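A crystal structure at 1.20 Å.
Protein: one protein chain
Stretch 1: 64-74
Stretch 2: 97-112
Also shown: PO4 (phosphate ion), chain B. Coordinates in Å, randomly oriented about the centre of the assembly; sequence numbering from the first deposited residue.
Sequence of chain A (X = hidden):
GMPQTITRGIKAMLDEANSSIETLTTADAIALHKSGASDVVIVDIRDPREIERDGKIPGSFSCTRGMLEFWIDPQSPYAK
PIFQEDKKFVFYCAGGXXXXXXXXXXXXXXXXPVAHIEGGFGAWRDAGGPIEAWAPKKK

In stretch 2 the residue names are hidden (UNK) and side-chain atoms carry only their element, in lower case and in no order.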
# COMPACT_ATOMS: atom_id res chain seq x y z
N THR A 64 -7.78 -4.34 -2.64
CA THR A 64 -6.89 -5.48 -2.38
C THR A 64 -5.74 -5.49 -3.39
O THR A 64 -5.89 -5.06 -4.54
CB THR A 64 -7.63 -6.83 -2.38
OG1 THR A 64 -8.16 -7.09 -3.69
CG2 THR A 64 -8.75 -6.85 -1.34
N ARG A 65 -4.58 -5.95 -2.95
CA ARG A 65 -3.40 -5.89 -3.80
C ARG A 65 -3.64 -6.58 -5.14
O ARG A 65 -3.20 -6.08 -6.18
CB ARG A 65 -2.18 -6.46 -3.09
CG ARG A 65 -0.95 -6.50 -3.99
CD ARG A 65 0.36 -6.84 -3.27
NE ARG A 65 1.38 -7.03 -4.30
CZ ARG A 65 1.90 -8.20 -4.66
NH1 ARG A 65 1.63 -9.32 -4.00
NH2 ARG A 65 2.75 -8.24 -5.68
N GLY A 66 -4.36 -7.69 -5.12
CA GLY A 66 -4.59 -8.47 -6.33
C GLY A 66 -5.47 -7.81 -7.37
O GLY A 66 -5.51 -8.27 -8.51
N MSE A 67 -6.16 -6.74 -6.98
CA MSE A 67 -7.02 -5.98 -7.89
C MSE A 67 -6.40 -4.66 -8.35
O MSE A 67 -6.98 -3.96 -9.19
CB MSE A 67 -8.34 -5.65 -7.20
CG MSE A 67 -9.19 -6.86 -7.00
SE MSE A 67 -10.92 -6.41 -6.33
CE MSE A 67 -11.50 -8.23 -5.94
N LEU A 68 -5.24 -4.32 -7.80
CA LEU A 68 -4.69 -2.98 -7.93
C LEU A 68 -4.60 -2.47 -9.36
O LEU A 68 -5.08 -1.38 -9.68
CB LEU A 68 -3.32 -2.92 -7.26
CG LEU A 68 -2.69 -1.54 -7.06
CD1 LEU A 68 -3.54 -0.70 -6.10
CD2 LEU A 68 -1.27 -1.68 -6.55
N GLU A 69 -3.99 -3.27 -10.23
CA GLU A 69 -3.76 -2.84 -11.61
C GLU A 69 -5.07 -2.56 -12.33
O GLU A 69 -5.17 -1.63 -13.13
CB GLU A 69 -2.95 -3.88 -12.39
CG GLU A 69 -1.58 -4.20 -11.78
CD GLU A 69 -1.58 -5.35 -10.78
OE1 GLU A 69 -2.62 -5.62 -10.15
OE2 GLU A 69 -0.53 -5.99 -10.62
N PHE A 70 -6.08 -3.38 -12.02
CA PHE A 70 -7.39 -3.31 -12.64
C PHE A 70 -8.20 -2.11 -12.18
O PHE A 70 -9.08 -1.65 -12.91
CB PHE A 70 -8.14 -4.61 -12.39
CG PHE A 70 -7.45 -5.78 -13.00
CD1 PHE A 70 -7.69 -6.11 -14.33
CD2 PHE A 70 -6.49 -6.48 -12.30
CE1 PHE A 70 -7.01 -7.15 -14.93
CE2 PHE A 70 -5.80 -7.52 -12.89
CZ PHE A 70 -6.07 -7.86 -14.20
N TRP A 71 -7.91 -1.61 -10.99
CA TRP A 71 -8.58 -0.41 -10.48
C TRP A 71 -7.80 0.86 -10.82
O TRP A 71 -8.40 1.92 -10.99
CB TRP A 71 -8.83 -0.54 -8.98
CG TRP A 71 -9.92 -1.51 -8.61
CD1 TRP A 71 -10.45 -2.51 -9.39
CD2 TRP A 71 -10.59 -1.59 -7.35
NE1 TRP A 71 -11.42 -3.19 -8.70
CE2 TRP A 71 -11.52 -2.65 -7.44
CE3 TRP A 71 -10.51 -0.86 -6.16
CZ2 TRP A 71 -12.36 -2.99 -6.39
CZ3 TRP A 71 -11.34 -1.21 -5.11
CH2 TRP A 71 -12.26 -2.26 -5.23
N ILE A 72 -6.48 0.77 -10.92
CA ILE A 72 -5.67 1.94 -11.26
C ILE A 72 -5.83 2.36 -12.72
O ILE A 72 -6.01 3.55 -13.02
CB ILE A 72 -4.18 1.69 -10.97
CG1 ILE A 72 -3.92 1.68 -9.46
CG2 ILE A 72 -3.31 2.76 -11.65
CD1 ILE A 72 -2.50 1.33 -9.08
N ASP A 73 -5.73 1.40 -13.63
CA ASP A 73 -5.66 1.69 -15.06
C ASP A 73 -6.98 2.27 -15.57
O ASP A 73 -7.99 1.58 -15.53
CB ASP A 73 -5.31 0.41 -15.81
CG ASP A 73 -5.18 0.60 -17.30
OD1 ASP A 73 -5.33 1.74 -17.81
OD2 ASP A 73 -4.92 -0.41 -17.97
N PRO A 74 -6.97 3.53 -16.06
CA PRO A 74 -8.24 4.10 -16.52
C PRO A 74 -8.82 3.39 -17.74
O PRO A 74 -10.00 3.55 -18.04
CB PRO A 74 -7.87 5.55 -16.84
CG PRO A 74 -6.41 5.53 -17.13
CD PRO A 74 -5.85 4.47 -16.21
N UNK A 97 5.32 -5.37 3.66
CA UNK A 97 5.94 -6.08 2.54
C UNK A 97 5.10 -6.04 1.27
O UNK A 97 5.58 -5.56 0.24
c UNK A 97 6.33 -7.51 2.93
c UNK A 97 7.22 -7.66 4.17
c UNK A 97 7.67 -9.10 4.35
c UNK A 97 8.43 -6.72 4.14
N UNK A 98 3.86 -6.52 1.33
CA UNK A 98 2.95 -6.44 0.18
C UNK A 98 2.85 -5.01 -0.32
O UNK A 98 2.77 -4.77 -1.53
n UNK A 98 -2.31 -8.74 2.77
c UNK A 98 1.55 -6.94 0.53
c UNK A 98 1.37 -8.45 0.50
n UNK A 98 -0.96 -8.39 4.60
c UNK A 98 0.02 -8.84 1.09
c UNK A 98 -1.09 -8.59 3.29
n UNK A 98 -0.01 -8.61 2.53
N UNK A 99 2.81 -4.06 0.61
CA UNK A 99 2.64 -2.66 0.22
C UNK A 99 3.85 -2.08 -0.50
O UNK A 99 3.70 -1.18 -1.33
c UNK A 99 2.23 -1.79 1.40
o UNK A 99 3.15 -1.90 2.46
N UNK A 100 5.05 -2.59 -0.21
CA UNK A 100 6.22 -2.20 -0.99
C UNK A 100 6.06 -2.68 -2.43
O UNK A 100 6.30 -1.93 -3.38
c UNK A 100 7.50 -2.75 -0.38
N UNK A 101 5.64 -3.93 -2.60
CA UNK A 101 5.41 -4.46 -3.94
C UNK A 101 4.31 -3.70 -4.65
O UNK A 101 4.43 -3.38 -5.83
c UNK A 101 6.15 -6.87 -3.28
c UNK A 101 5.10 -5.95 -3.91
c UNK A 101 5.76 -8.31 -3.53
c UNK A 101 7.56 -6.59 -3.80
N UNK A 102 3.23 -3.38 -3.93
CA UNK A 102 2.10 -2.66 -4.52
C UNK A 102 2.48 -1.26 -4.96
O UNK A 102 2.12 -0.83 -6.06
c UNK A 102 0.94 -2.60 -3.54
N UNK A 103 3.22 -0.54 -4.12
CA UNK A 103 3.69 0.80 -4.47
C UNK A 103 4.59 0.75 -5.70
O UNK A 103 4.46 1.59 -6.60
c UNK A 103 4.42 1.43 -3.30
N UNK A 104 5.47 -0.24 -5.76
CA UNK A 104 6.34 -0.40 -6.92
C UNK A 104 5.53 -0.70 -8.19
O UNK A 104 5.80 -0.12 -9.24
c UNK A 104 8.36 -1.75 -7.79
c UNK A 104 9.17 -0.52 -8.18
n UNK A 104 10.06 -1.69 -10.24
c UNK A 104 7.38 -1.48 -6.64
c UNK A 104 10.38 -0.90 -9.02
N UNK A 105 4.55 -1.60 -8.10
CA UNK A 105 3.68 -1.87 -9.23
C UNK A 105 2.98 -0.60 -9.72
O UNK A 105 2.98 -0.29 -10.92
c UNK A 105 2.62 -2.92 -8.86
o UNK A 105 3.28 -4.15 -8.55
c UNK A 105 1.62 -3.13 -9.99
N UNK A 106 2.40 0.15 -8.79
CA UNK A 106 1.69 1.37 -9.14
C UNK A 106 2.64 2.37 -9.81
O UNK A 106 2.31 2.97 -10.83
c UNK A 106 1.05 1.97 -7.91
N UNK A 107 3.84 2.51 -9.25
CA UNK A 107 4.83 3.41 -9.82
C UNK A 107 5.25 2.98 -11.22
O UNK A 107 5.39 3.82 -12.12
o UNK A 107 9.09 4.00 -8.24
c UNK A 107 6.03 3.49 -8.89
c UNK A 107 7.00 4.60 -9.22
c UNK A 107 8.08 4.71 -8.19
n UNK A 107 7.89 5.59 -7.24
N UNK A 108 5.45 1.67 -11.41
CA UNK A 108 5.77 1.09 -12.72
C UNK A 108 4.71 1.41 -13.77
O UNK A 108 5.01 1.53 -14.95
c UNK A 108 5.93 -0.43 -12.63
o UNK A 108 7.31 -2.08 -11.64
o UNK A 108 8.10 -0.04 -11.70
c UNK A 108 7.21 -0.87 -11.94
N UNK A 109 3.46 1.52 -13.33
CA UNK A 109 2.35 1.82 -14.23
C UNK A 109 2.31 3.29 -14.62
O UNK A 109 1.70 3.65 -15.62
c UNK A 109 0.86 -0.03 -13.36
c UNK A 109 -2.01 -0.05 -13.95
se UNK A 109 -0.80 -0.45 -12.48
c UNK A 109 1.01 1.45 -13.59
N UNK A 110 2.94 4.13 -13.80
CA UNK A 110 2.92 5.58 -14.01
C UNK A 110 2.25 6.38 -12.90
O UNK A 110 2.26 7.61 -12.94
N UNK A 111 1.66 5.71 -11.90
CA UNK A 111 1.08 6.43 -10.76
C UNK A 111 2.19 7.16 -10.01
O UNK A 111 3.24 6.57 -9.75
c UNK A 111 -1.15 5.14 -7.80
c UNK A 111 0.35 5.47 -9.82
c UNK A 111 -0.73 6.09 -8.92
c UNK A 111 -1.95 6.47 -9.73
N UNK A 112 1.97 8.43 -9.68
CA UNK A 112 3.01 9.27 -9.08
C UNK A 112 2.37 10.40 -8.30
O UNK A 112 1.41 11.00 -8.77
c UNK A 112 4.81 9.07 -10.96
c UNK A 112 3.87 9.94 -10.17
c UNK A 112 6.26 9.11 -13.04
c UNK A 112 5.54 9.94 -11.98
n UNK A 112 5.31 8.31 -13.86
P PO4 B . 2.96 -8.26 4.87
O1 PO4 B . 4.07 -7.35 5.29
O2 PO4 B . 2.73 -8.17 3.39
O3 PO4 B . 3.39 -9.68 5.22
O4 PO4 B . 1.70 -7.94 5.61
O HOH W 1 1.73 -5.41 -6.57

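Position 97 carries four side-chain carbons forked at the second, the pattern of leucine, and lies out of reach of stretch 1; this is L97, in the m, t rotamer. Its backbone N donates to phosphate O1 at 2.9 Å. At position 98 three carbons lead to a nitrogen and then a carbon bearing two more nitrogens, which is arginine. The CB of R98 lies 4.0 Å from R65 CD, but the end of the side chain leads away to the phosphate, where R98 NE bonds O2 and R98 NH2 bonds O4, each at 2.9 Å.

Position 99 has one carbon and one oxygen, directed away from stretch 1: serine, S99. Position 100 has a single carbon and is alanine, A100. Position 101 again has four carbons forked at the second; one terminal carbon sits 3.7 Å from R65 NH2, over one face of the guanidinium. This is leucine, L101.

A lone carbon at position 102 lies 3.8 Å from L68 CD2, and the residue is alanine, A102. Position 103, likewise one carbon but pointing away, is A103. Four carbons in a row ending in nitrogen make position 104 lysine; K104 NZ forms a salt bridge with a carboxylate oxygen of position 108 at 2.9 Å. At position 105 the first carbon carries an oxygen and a carbon, the latter 3.6 Å from E69 OE2: threonine, T105.

The single carbon of position 106, 3.8 Å from I72 CD1, identifies A106. Position 107 has three carbons, the third carrying oxygen and nitrogen, hence glutamine, Q107. Position 108, two carbons with two oxygens on the second, is aspartate, D108. Position 109 is an unbranched chain of two carbons, selenium and carbon, whose terminal carbon lies 3.6 Å from E69 O: selenomethionine, M109.

Position 110 has no side-chain atoms and a phi of 117°; a CB there would jam against the preceding carbonyl oxygen, so it is glycine, G110, in a Schellman motif. Position 111 has four carbons forked at the second, one reaching 4.2 Å from I72 CD1: leucine, L111. Position 112, four carbons in a row then nitrogen, is lysine, K112.

The contact is chiefly one of packing, with no direct hydrogen bond between the stretches. Small A102 and A106 admit L68 and I72, while M109 CE fits against I72 CG2 at 3.9 Å and D73 CB at 3.8 Å. One water joins the two sides, accepting from R65 NE and hydrogen-bonding T105 OG1, both at 2.8 Å.

Stretch 2 (97-112) LRSALAAKTAQDMGLK
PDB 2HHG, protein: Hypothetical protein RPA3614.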